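Neuraminidase (Bacteroides thetaiotaomicron, PDB 5MUL) probably acts as a rhamnosidase-type glycoside hydrolase built as a beta-propeller, and binds beta-D-glucuronic acid in a pocket on that fold. Local coordinates at residues A[45-50]-A[385-390]; A[143-148]-A[198-203]; A[210-215]-A[225-230]. All blocks are in the same frame, centred on the assembly; numbering follows the deposited sequence. Where two conformers were deposited one is given.

Contact 1 of 3, residues A[45-50]-A[385-390]; sequences LVTHGD and SHDTEL. With BDP (beta-D-glucopyranuronic acid), chain B.
Thr47 and Asp387 meet as a two-pronged pair: Thr47 N donates to Asp387 OD1 at 3.1 Å through a rather bent bond, and Thr47 OG1 donates to Asp387 OD2 at 2.7 Å. Both donors come to the syn side of the carboxylate, each somewhat out of its plane. With CG anti to the backbone N (chi1 -171°), the Asp387 carboxylate swings toward strand 45-48 while staying within reach of its own helix. There Leu390 N binds Asp387 OD1 at 3.0 Å from above the carboxylate plane, the N-cap bond of helix 388-394, and Gln52 adds a further bond to OD2. Cut back to an alanine, Asp387 would probably leave Thr47 N and OG1 without their acceptors and the first turn of the helix uncapped, so that it could shift against the strand. Around this core, Leu390 CB packs 3.6 Å from Thr47 OG1, and Asp387 CA sends a C-H toward Leu45 O, 3.4 Å away. One water joins Leu45 N to His386 O. Farther out, Glu389 CB rests 3.6 Å from Thr47 O; the chain then bends at chi2 (-54°) and leads OE1 to the sugar, where glucuronate O3 donates to it at 2.7 Å. Lys392 forms a salt bridge with Glu389 OE2 and also binds the sugar. A capped short helix, fastened to a propeller strand, thus presents part of the glucuronate site.

Contact 2 of 3, residues A[143-148]-A[198-203]; sequences YPEFYP and WQLYVD. With BDP (beta-D-glucopyranuronic acid), chain B.
Glu145, Tyr147 and Pro148 pack on Leu200 and Val202 across the gap between strands 144-148 and 198-202, whose axes run 22° from parallel and 7.1 Å apart, with no direct hydrogen bond between the two segments. At the start, Tyr143 O takes a bond from a water that also reaches Glu145 OE2 and Trp198 NE1, both weakly. Glu145 extends its chain so that OE1 lies at the edge of the Trp198 ring; a second water seems to tie OE2 to Trp198 O, though its leg to the carboxylate is modelled too short to trust. Tyr147 OH donates to Glu145 OE1 at 2.5 Å, from above the carboxylate plane, and accepts a hydrogen bond from a third water, which in turn accepts from Leu200 N. The Tyr147 ring crosses Leu200 at about a right angle, CZ 3.7 Å from Leu200 CB and CE2 3.5 Å from Leu200 O. With CG anti to the carbonyl carbon (chi1 -53°), the Tyr147 ring is laid toward Leu200, while Tyr147 CB packs 3.7 Å from Val202 CG2. Pro148 O faces the two methyls of Val202, 3.3 Å from CG1, and is buried without a polar partner. The Pro148 ring turns to the sugar instead, CG lying 3.8 Å from glucuronate C3, while glucuronate O2 donates to Asp203 O at 2.9 Å. Two neighbouring propeller sheets are therefore joined by apolar packing and bridging waters rather than backbone pairing, and the joint ends in a pocket wall where the Asp203 carbonyl and a proline ring receive the sugar.

Contact 3 of 3, residues A[210-215]-A[225-230]; sequences LSWVWR and DLCYAR
Trp212 lies over Cys227, its partner on the adjacent antiparallel strand, the two forming a hydrogen-bonded pair in which Cys227 N reaches Trp212 O at 2.9 Å. Trp212 CB packs against Trp198 on the next strand. Chi1 of 69° puts CG between the backbone N and the carbonyl carbon, which lays the indole back across strand 225-230. CE2 then comes 3.4 Å from Cys227 CB, and that methylene sits squarely over the six-membered ring, 3.5 Å from its centroid and 17° off the normal, a CH-pi contact. On the pyrrole side, NE1 stands 3.3 Å above the plane of the Trp214 indole, offset toward its rim. At the far end CZ3 passes 3.8 Å from Tyr228 C and leans on Ala229 CB. Cys227 SG lies obliquely beside both indoles, 3.6 Å from Trp214 NE1, whose hydrogen bond goes to Tyr257 OH. Leu210 and Ala229 form the other hydrogen-bonded pair, Ala229 N to Leu210 O measuring 2.9 Å. The opposite face carries the non-hydrogen-bonded pair Ser211 and Tyr228: Ser211 OG turns to Gln199, and Tyr228 OH meets His209 and is also held side-on by Arg230 NE and NH2. Backbone bonds thus sew the hairpin, while one face relies on a buried cysteine packed against two tryptophans, and the other carries polar groups held partly by Arg230 and partly from beyond the two segments.

In the fold
All three contacts belong to one propeller chain. Contact 3 is a hairpin within the sheet of strands 195-202, 208-215, 223-231 and 256-259. Contact 2 sets the first strand of that sheet against strand 144-148 of the preceding sheet, so strand 195-202 serves contacts 2 and 3, whose centres are about 14 Å apart. Contact 1 joins strand 45-48 to helix 388-394, residues far apart in sequence, and encloses the other two along the chain. Its centre also lies about 14 Å from that of contact 2, which it touches through Glu389 and Pro148, both at the glucuronate; contact 3 is about 25 Å from it, centre to centre. The pocket is therefore assembled from distant parts of the chain.

Contact 1 of 3, residues A[45-50]-A[385-390]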
loop_
_atom_site.group_PDB
_atom_site.type_symbol
_atom_site.label_atom_id
_atom_site.label_comp_id
_atom_site.label_asym_id
_atom_site.label_seq_id
_atom_site.Cartn_x
_atom_site.Cartn_y
_atom_site.Cartn_z
ATOM N N LEU A 45 2.976 4.744 -8.476
ATOM C CA LEU A 45 2.307 4.877 -9.747
ATOM C C LEU A 45 0.915 5.411 -9.481
ATOM O O LEU A 45 0.176 4.784 -8.732
ATOM C CB LEU A 45 2.262 3.485 -10.389
ATOM C CG LEU A 45 1.807 3.342 -11.816
ATOM C CD1 LEU A 45 2.796 4.036 -12.744
ATOM C CD2 LEU A 45 1.648 1.869 -12.206
ATOM N N VAL A 46 0.558 6.569 -10.018
ATOM C CA VAL A 46 -0.740 7.153 -9.705
ATOM C C VAL A 46 -1.278 7.929 -10.884
ATOM O O VAL A 46 -0.547 8.691 -11.531
ATOM C CB VAL A 46 -0.705 8.071 -8.446
ATOM C CG1 VAL A 46 0.288 9.198 -8.626
ATOM C CG2 VAL A 46 -2.104 8.596 -8.128
ATOM N N THR A 47 -2.570 7.736 -11.147
ATOM C CA THR A 47 -3.283 8.443 -12.225
ATOM C C THR A 47 -4.039 9.622 -11.677
ATOM O O THR A 47 -4.689 9.540 -10.632
ATOM C CB THR A 47 -4.237 7.491 -12.972
ATOM O OG1 THR A 47 -3.453 6.544 -13.716
ATOM C CG2 THR A 47 -5.167 8.229 -13.950
ATOM N N HIS A 48 -3.954 10.727 -12.392
ATOM C CA HIS A 48 -4.786 11.899 -12.170
ATOM C C HIS A 48 -5.314 12.352 -13.530
ATOM O O HIS A 48 -4.537 12.673 -14.426
ATOM C CB HIS A 48 -3.978 13.009 -11.498
ATOM C CG HIS A 48 -4.802 14.182 -11.104
ATOM N ND1 HIS A 48 -5.597 14.178 -9.978
ATOM C CD2 HIS A 48 -4.971 15.392 -11.689
ATOM C CE1 HIS A 48 -6.228 15.343 -9.897
ATOM N NE2 HIS A 48 -5.852 16.099 -10.913
ATOM N N GLY A 49 -6.639 12.372 -13.678
ATOM C CA GLY A 49 -7.257 12.714 -14.968
ATOM C C GLY A 49 -6.834 11.695 -16.015
ATOM O O GLY A 49 -6.994 10.473 -15.785
ATOM N N ASP A 50 -6.246 12.182 -17.114
ATOM C CA ASP A 50 -5.790 11.308 -18.191
ATOM C C ASP A 50 -4.297 11.091 -18.184
ATOM O O ASP A 50 -3.725 10.643 -19.187
ATOM C CB ASP A 50 -6.258 11.841 -19.560
ATOM C CG ASP A 50 -5.602 13.127 -19.971
ATOM O OD1 ASP A 50 -4.913 13.790 -19.173
ATOM O OD2 ASP A 50 -5.797 13.526 -21.159
ATOM N N SER A 385 3.049 -3.527 -6.697
ATOM C CA SER A 385 2.365 -2.288 -6.396
ATOM C C SER A 385 1.571 -1.928 -7.638
ATOM O O SER A 385 1.902 -2.371 -8.753
ATOM C CB SER A 385 3.298 -1.156 -6.020
ATOM O OG SER A 385 4.232 -0.896 -7.036
ATOM N N HIS A 386 0.515 -1.166 -7.457
ATOM C CA HIS A 386 -0.433 -0.859 -8.529
ATOM C C HIS A 386 -0.912 0.552 -8.416
ATOM O O HIS A 386 -0.764 1.207 -7.381
ATOM C CB HIS A 386 -1.616 -1.857 -8.560
ATOM C CG HIS A 386 -2.704 -1.576 -7.558
ATOM N ND1 HIS A 386 -2.575 -1.865 -6.208
ATOM C CD2 HIS A 386 -3.942 -1.055 -7.719
ATOM C CE1 HIS A 386 -3.695 -1.519 -5.592
ATOM N NE2 HIS A 386 -4.530 -1.003 -6.470
ATOM N N ASP A 387 -1.532 1.038 -9.478
ATOM C CA ASP A 387 -2.080 2.375 -9.538
ATOM C C ASP A 387 -3.460 2.323 -8.904
ATOM O O ASP A 387 -4.474 1.976 -9.533
ATOM C CB ASP A 387 -2.135 2.816 -11.009
ATOM C CG ASP A 387 -2.489 4.234 -11.195
ATOM O OD1 ASP A 387 -3.206 4.836 -10.370
ATOM O OD2 ASP A 387 -2.095 4.781 -12.254
ATOM N N THR A 388 -3.503 2.675 -7.627
ATOM C CA THR A 388 -4.722 2.639 -6.842
ATOM C C THR A 388 -5.840 3.512 -7.473
ATOM O O THR A 388 -7.016 3.127 -7.538
ATOM C CB THR A 388 -4.348 3.012 -5.366
ATOM O OG1 THR A 388 -3.461 2.002 -4.843
ATOM C CG2 THR A 388 -5.540 3.128 -4.470
ATOM N N GLU A 389 -5.497 4.722 -7.904
ATOM C CA GLU A 389 -6.488 5.631 -8.393
ATOM C C GLU A 389 -7.038 5.215 -9.747
ATOM O O GLU A 389 -8.224 5.386 -10.023
ATOM C CB GLU A 389 -5.934 7.053 -8.395
ATOM C CG GLU A 389 -5.527 7.498 -6.994
ATOM C CD GLU A 389 -6.684 7.337 -6.021
ATOM O OE1 GLU A 389 -7.687 8.017 -6.244
ATOM O OE2 GLU A 389 -6.568 6.516 -5.066
ATOM N N LEU A 390 -6.165 4.672 -10.601
ATOM C CA LEU A 390 -6.623 4.191 -11.885
ATOM C C LEU A 390 -7.688 3.103 -11.714
ATOM O O LEU A 390 -8.686 3.086 -12.461
ATOM C CB LEU A 390 -5.452 3.703 -12.721
ATOM C CG LEU A 390 -5.850 3.264 -14.138
ATOM C CD1 LEU A 390 -6.392 4.400 -14.999
ATOM C CD2 LEU A 390 -4.659 2.598 -14.788
HETATM C C1 BDP B . -11.466 9.887 -2.393
HETATM C C2 BDP B . -11.315 8.746 -3.388
HETATM C C3 BDP B . -10.371 9.201 -4.499
HETATM C C4 BDP B . -10.819 10.556 -5.069
HETATM C C5 BDP B . -10.939 11.591 -3.971
HETATM C C6 BDP B . -11.369 12.931 -4.498
HETATM O O2 BDP B . -10.764 7.569 -2.771
HETATM O O3 BDP B . -10.305 8.196 -5.505
HETATM O O4 BDP B . -9.861 10.995 -6.027
HETATM O O5 BDP B . -11.910 11.094 -3.058
HETATM O O6A BDP B . -12.574 13.098 -4.790
HETATM O O1 BDP B . -12.449 9.518 -1.425
HETATM O O6B BDP B . -10.511 13.830 -4.627
HETATM O O HOH W 1 1.492 2.758 -6.541
#

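Contact 2 of 3, residues A[143-148]-A[198-203]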
loop_
_atom_site.group_PDB
_atom_site.type_symbol
_atom_site.label_atom_id
_atom_site.label_comp_id
_atom_site.label_asym_id
_atom_site.label_seq_id
_atom_site.Cartn_x
_atom_site.Cartn_y
_atom_site.Cartn_z
ATOM N N TYR A 143 8.865 5.538 6.160
ATOM C CA TYR A 143 7.677 4.975 5.520
ATOM C C TYR A 143 6.556 5.994 5.278
ATOM O O TYR A 143 5.422 5.807 5.709
ATOM C CB TYR A 143 7.157 3.791 6.315
ATOM C CG TYR A 143 8.142 2.662 6.372
ATOM C CD1 TYR A 143 8.283 1.773 5.304
ATOM C CD2 TYR A 143 8.952 2.481 7.507
ATOM C CE1 TYR A 143 9.223 0.729 5.370
ATOM C CE2 TYR A 143 9.865 1.442 7.580
ATOM C CZ TYR A 143 9.997 0.586 6.516
ATOM O OH TYR A 143 10.927 -0.434 6.637
ATOM N N PRO A 144 6.850 7.065 4.548
ATOM C CA PRO A 144 5.817 8.018 4.177
ATOM C C PRO A 144 4.802 7.422 3.225
ATOM O O PRO A 144 5.179 6.644 2.314
ATOM C CB PRO A 144 6.603 9.086 3.437
ATOM C CG PRO A 144 7.745 8.327 2.827
ATOM C CD PRO A 144 8.139 7.386 3.917
ATOM N N GLU A 145 3.532 7.795 3.383
ATOM C CA GLU A 145 2.474 7.290 2.498
ATOM C C GLU A 145 1.442 8.384 2.302
ATOM O O GLU A 145 0.924 8.897 3.289
ATOM C CB GLU A 145 1.739 6.083 3.113
ATOM C CG GLU A 145 2.574 4.892 3.617
ATOM C CD GLU A 145 1.923 3.948 4.668
ATOM O OE1 GLU A 145 0.754 4.085 5.117
ATOM O OE2 GLU A 145 2.620 3.009 5.091
ATOM N N PHE A 146 1.071 8.711 1.062
ATOM C CA PHE A 146 -0.058 9.578 0.764
ATOM C C PHE A 146 -1.286 8.794 0.348
ATOM O O PHE A 146 -1.178 7.744 -0.267
ATOM C CB PHE A 146 0.242 10.515 -0.396
ATOM C CG PHE A 146 1.313 11.542 -0.115
ATOM C CD1 PHE A 146 1.038 12.728 0.543
ATOM C CD2 PHE A 146 2.614 11.344 -0.571
ATOM C CE1 PHE A 146 2.003 13.674 0.761
ATOM C CE2 PHE A 146 3.589 12.299 -0.351
ATOM C CZ PHE A 146 3.285 13.463 0.319
ATOM N N TYR A 147 -2.443 9.383 0.600
ATOM C CA TYR A 147 -3.716 8.852 0.136
ATOM C C TYR A 147 -4.571 10.023 -0.278
ATOM O O TYR A 147 -4.492 11.086 0.333
ATOM C CB TYR A 147 -4.458 8.075 1.244
ATOM C CG TYR A 147 -3.608 7.009 1.878
ATOM C CD1 TYR A 147 -2.724 7.320 2.915
ATOM C CD2 TYR A 147 -3.619 5.714 1.401
ATOM C CE1 TYR A 147 -1.910 6.331 3.448
ATOM C CE2 TYR A 147 -2.807 4.751 1.936
ATOM C CZ TYR A 147 -1.973 5.080 2.953
ATOM O OH TYR A 147 -1.154 4.073 3.491
ATOM N N PRO A 148 -5.459 9.857 -1.262
ATOM C CA PRO A 148 -6.421 10.901 -1.581
ATOM C C PRO A 148 -7.586 10.900 -0.589
ATOM O O PRO A 148 -7.855 9.871 0.033
ATOM C CB PRO A 148 -6.954 10.438 -2.927
ATOM C CG PRO A 148 -6.963 8.956 -2.798
ATOM C CD PRO A 148 -5.695 8.636 -2.060
ATOM N N TRP A 198 1.085 -1.289 9.825
ATOM C CA TRP A 198 -0.224 -0.913 9.303
ATOM C C TRP A 198 -0.229 -0.797 7.797
ATOM O O TRP A 198 0.818 -0.693 7.157
ATOM C CB TRP A 198 -0.675 0.424 9.906
ATOM C CG TRP A 198 0.305 1.527 9.769
ATOM C CD1 TRP A 198 0.516 2.307 8.658
ATOM C CD2 TRP A 198 1.265 1.961 10.735
ATOM N NE1 TRP A 198 1.517 3.204 8.900
ATOM C CE2 TRP A 198 1.999 3.015 10.156
ATOM C CE3 TRP A 198 1.578 1.565 12.042
ATOM C CZ2 TRP A 198 3.022 3.666 10.838
ATOM C CZ3 TRP A 198 2.601 2.224 12.698
ATOM C CH2 TRP A 198 3.290 3.264 12.083
ATOM N N GLN A 199 -1.440 -0.851 7.241
ATOM C CA GLN A 199 -1.725 -0.470 5.859
ATOM C C GLN A 199 -3.074 0.201 5.829
ATOM O O GLN A 199 -3.935 -0.051 6.697
ATOM C CB GLN A 199 -1.736 -1.687 4.925
ATOM C CG GLN A 199 -2.589 -2.883 5.372
ATOM C CD GLN A 199 -1.920 -3.914 6.277
ATOM O OE1 GLN A 199 -2.636 -4.670 6.996
ATOM N NE2 GLN A 199 -0.630 -3.990 6.251
ATOM N N LEU A 200 -3.285 1.076 4.864
ATOM C CA LEU A 200 -4.513 1.876 4.755
ATOM C C LEU A 200 -5.029 1.912 3.336
ATOM O O LEU A 200 -4.316 1.584 2.358
ATOM C CB LEU A 200 -4.322 3.316 5.246
ATOM C CG LEU A 200 -3.948 3.517 6.723
ATOM C CD1 LEU A 200 -2.431 3.540 6.908
ATOM C CD2 LEU A 200 -4.535 4.811 7.238
ATOM N N TYR A 201 -6.291 2.282 3.199
ATOM C CA TYR A 201 -6.912 2.486 1.883
ATOM C C TYR A 201 -8.034 3.447 2.053
ATOM O O TYR A 201 -8.807 3.316 3.018
ATOM C CB TYR A 201 -7.470 1.171 1.392
ATOM C CG TYR A 201 -7.976 1.183 -0.013
ATOM C CD1 TYR A 201 -7.078 1.133 -1.070
ATOM C CD2 TYR A 201 -9.335 1.226 -0.301
ATOM C CE1 TYR A 201 -7.505 1.108 -2.389
ATOM C CE2 TYR A 201 -9.785 1.220 -1.645
ATOM C CZ TYR A 201 -8.846 1.170 -2.640
ATOM O OH TYR A 201 -9.243 1.102 -3.981
ATOM N N VAL A 202 -8.166 4.426 1.163
ATOM C CA VAL A 202 -9.295 5.341 1.151
ATOM C C VAL A 202 -10.230 4.862 0.028
ATOM O O VAL A 202 -9.828 4.763 -1.150
ATOM C CB VAL A 202 -8.878 6.803 0.994
ATOM C CG1 VAL A 202 -10.106 7.711 0.971
ATOM C CG2 VAL A 202 -7.914 7.175 2.094
ATOM N N ASP A 203 -11.466 4.505 0.383
ATOM C CA ASP A 203 -12.389 3.918 -0.560
ATOM C C ASP A 203 -13.043 4.979 -1.426
ATOM O O ASP A 203 -12.802 6.181 -1.286
ATOM C CB ASP A 203 -13.353 2.940 0.137
ATOM C CG ASP A 203 -14.422 3.587 0.958
ATOM O OD1 ASP A 203 -14.702 4.799 0.818
ATOM O OD2 ASP A 203 -15.001 2.834 1.788
HETATM C C1 BDP B . -11.466 9.887 -2.393
HETATM C C2 BDP B . -11.315 8.746 -3.388
HETATM C C3 BDP B . -10.371 9.201 -4.499
HETATM C C4 BDP B . -10.819 10.556 -5.069
HETATM C C5 BDP B . -10.939 11.591 -3.971
HETATM C C6 BDP B . -11.369 12.931 -4.498
HETATM O O2 BDP B . -10.764 7.569 -2.771
HETATM O O3 BDP B . -10.305 8.196 -5.505
HETATM O O4 BDP B . -9.861 10.995 -6.027
HETATM O O5 BDP B . -11.910 11.094 -3.058
HETATM O O6A BDP B . -12.574 13.098 -4.790
HETATM O O1 BDP B . -12.449 9.518 -1.425
HETATM O O6B BDP B . -10.511 13.830 -4.627
HETATM O O HOH W 2 3.817 4.275 7.277
HETATM O O HOH W 3 1.485 0.879 4.915
HETATM O O HOH W 4 -0.868 1.465 3.219
#

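Contact 3 of 3, residues A[210-215]-A[225-230]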
loop_
_atom_site.group_PDB
_atom_site.type_symbol
_atom_site.label_atom_id
_atom_site.label_comp_id
_atom_site.label_asym_id
_atom_site.label_seq_id
_atom_site.Cartn_x
_atom_site.Cartn_y
_atom_site.Cartn_z
ATOM N N LEU A 210 -8.179 1.127 7.816
ATOM C CA LEU A 210 -6.893 0.907 8.476
ATOM C C LEU A 210 -6.835 -0.515 8.975
ATOM O O LEU A 210 -7.783 -0.978 9.659
ATOM C CB LEU A 210 -6.764 1.892 9.642
ATOM C CG LEU A 210 -5.595 1.675 10.617
ATOM C CD1 LEU A 210 -4.229 1.801 9.975
ATOM C CD2 LEU A 210 -5.718 2.667 11.743
ATOM N N SER A 211 -5.774 -1.238 8.673
ATOM C CA SER A 211 -5.551 -2.519 9.328
ATOM C C SER A 211 -4.100 -2.666 9.698
ATOM O O SER A 211 -3.242 -1.992 9.173
ATOM C CB SER A 211 -6.051 -3.681 8.481
ATOM O OG SER A 211 -5.351 -3.751 7.246
ATOM N N TRP A 212 -3.841 -3.564 10.641
ATOM C CA TRP A 212 -2.488 -3.734 11.131
ATOM C C TRP A 212 -2.279 -5.070 11.792
ATOM O O TRP A 212 -3.226 -5.736 12.198
ATOM C CB TRP A 212 -2.090 -2.599 12.075
ATOM C CG TRP A 212 -2.781 -2.562 13.405
ATOM C CD1 TRP A 212 -2.279 -3.014 14.624
ATOM C CD2 TRP A 212 -4.057 -1.995 13.695
ATOM N NE1 TRP A 212 -3.166 -2.746 15.612
ATOM C CE2 TRP A 212 -4.271 -2.126 15.091
ATOM C CE3 TRP A 212 -5.059 -1.391 12.917
ATOM C CZ2 TRP A 212 -5.456 -1.679 15.709
ATOM C CZ3 TRP A 212 -6.215 -0.931 13.535
ATOM C CH2 TRP A 212 -6.423 -1.106 14.919
ATOM N N VAL A 213 -1.011 -5.410 11.943
ATOM C CA VAL A 213 -0.587 -6.531 12.769
ATOM C C VAL A 213 0.236 -5.977 13.920
ATOM O O VAL A 213 0.824 -4.911 13.840
ATOM C CB VAL A 213 0.249 -7.581 11.988
ATOM C CG1 VAL A 213 -0.460 -8.021 10.706
ATOM C CG2 VAL A 213 1.646 -7.121 11.696
ATOM N N TRP A 214 0.273 -6.717 15.033
ATOM C CA TRP A 214 1.151 -6.402 16.174
ATOM C C TRP A 214 2.458 -7.171 16.042
ATOM O O TRP A 214 2.495 -8.254 15.505
ATOM C CB TRP A 214 0.472 -6.841 17.462
ATOM C CG TRP A 214 -0.806 -6.176 17.843
ATOM C CD1 TRP A 214 -2.021 -6.780 18.001
ATOM C CD2 TRP A 214 -1.009 -4.790 18.178
ATOM N NE1 TRP A 214 -2.955 -5.869 18.384
ATOM C CE2 TRP A 214 -2.375 -4.638 18.496
ATOM C CE3 TRP A 214 -0.177 -3.664 18.219
ATOM C CZ2 TRP A 214 -2.925 -3.411 18.899
ATOM C CZ3 TRP A 214 -0.724 -2.440 18.621
ATOM C CH2 TRP A 214 -2.103 -2.340 18.950
ATOM N N ARG A 215 3.522 -6.611 16.616
ATOM C CA ARG A 215 4.806 -7.337 16.739
ATOM C C ARG A 215 5.382 -7.075 18.116
ATOM O O ARG A 215 5.550 -5.938 18.547
ATOM C CB ARG A 215 5.838 -7.002 15.661
ATOM C CG ARG A 215 7.025 -7.980 15.687
ATOM C CD ARG A 215 8.222 -7.501 14.876
ATOM N NE ARG A 215 8.056 -7.720 13.447
ATOM C CZ ARG A 215 9.069 -7.820 12.598
ATOM N NH1 ARG A 215 10.318 -7.742 13.037
ATOM N NH2 ARG A 215 8.836 -8.025 11.312
ATOM N N ASP A 225 -1.841 -11.416 14.840
ATOM C CA ASP A 225 -3.178 -10.841 14.693
ATOM C C ASP A 225 -3.337 -9.850 13.554
ATOM O O ASP A 225 -2.362 -9.334 13.027
ATOM C CB ASP A 225 -3.650 -10.215 16.000
ATOM C CG ASP A 225 -3.702 -11.230 17.159
ATOM O OD1 ASP A 225 -4.190 -12.342 16.928
ATOM O OD2 ASP A 225 -3.204 -10.897 18.237
ATOM N N LEU A 226 -4.591 -9.634 13.182
ATOM C CA LEU A 226 -4.938 -8.643 12.195
ATOM C C LEU A 226 -6.108 -7.827 12.761
ATOM O O LEU A 226 -7.156 -8.402 13.078
ATOM C CB LEU A 226 -5.263 -9.369 10.905
ATOM C CG LEU A 226 -5.615 -8.530 9.695
ATOM C CD1 LEU A 226 -4.481 -7.595 9.292
ATOM C CD2 LEU A 226 -6.028 -9.418 8.524
ATOM N N CYS A 227 -5.910 -6.522 12.891
ATOM C CA CYS A 227 -6.851 -5.614 13.480
ATOM C C CYS A 227 -7.344 -4.578 12.478
ATOM O O CYS A 227 -6.688 -4.382 11.443
ATOM C CB CYS A 227 -6.188 -4.915 14.659
ATOM S SG CYS A 227 -5.716 -6.031 16.016
ATOM N N TYR A 228 -8.470 -3.940 12.787
ATOM C CA TYR A 228 -9.142 -3.069 11.829
ATOM C C TYR A 228 -9.759 -1.868 12.498
ATOM O O TYR A 228 -10.263 -1.973 13.627
ATOM C CB TYR A 228 -10.203 -3.867 11.109
ATOM C CG TYR A 228 -11.021 -3.071 10.122
ATOM C CD1 TYR A 228 -10.530 -2.769 8.848
ATOM C CD2 TYR A 228 -12.286 -2.623 10.440
ATOM C CE1 TYR A 228 -11.284 -2.048 7.942
ATOM C CE2 TYR A 228 -13.038 -1.894 9.545
ATOM C CZ TYR A 228 -12.564 -1.615 8.276
ATOM O OH TYR A 228 -13.335 -0.888 7.404
ATOM N N ALA A 229 -9.786 -0.746 11.778
ATOM C CA ALA A 229 -10.541 0.437 12.113
ATOM C C ALA A 229 -10.889 1.201 10.848
ATOM O O ALA A 229 -10.182 1.085 9.831
ATOM C CB ALA A 229 -9.754 1.339 13.044
ATOM N N ARG A 230 -11.931 2.012 10.895
ATOM C CA ARG A 230 -12.256 2.894 9.778
ATOM C C ARG A 230 -12.739 4.244 10.257
ATOM O O ARG A 230 -13.259 4.373 11.376
ATOM C CB ARG A 230 -13.331 2.275 8.886
ATOM C CG ARG A 230 -14.700 2.254 9.546
ATOM C CD ARG A 230 -15.809 1.822 8.631
ATOM N NE ARG A 230 -15.630 0.451 8.232
ATOM C CZ ARG A 230 -16.600 -0.451 8.160
ATOM N NH1 ARG A 230 -17.855 -0.135 8.470
ATOM N NH2 ARG A 230 -16.283 -1.677 7.773
#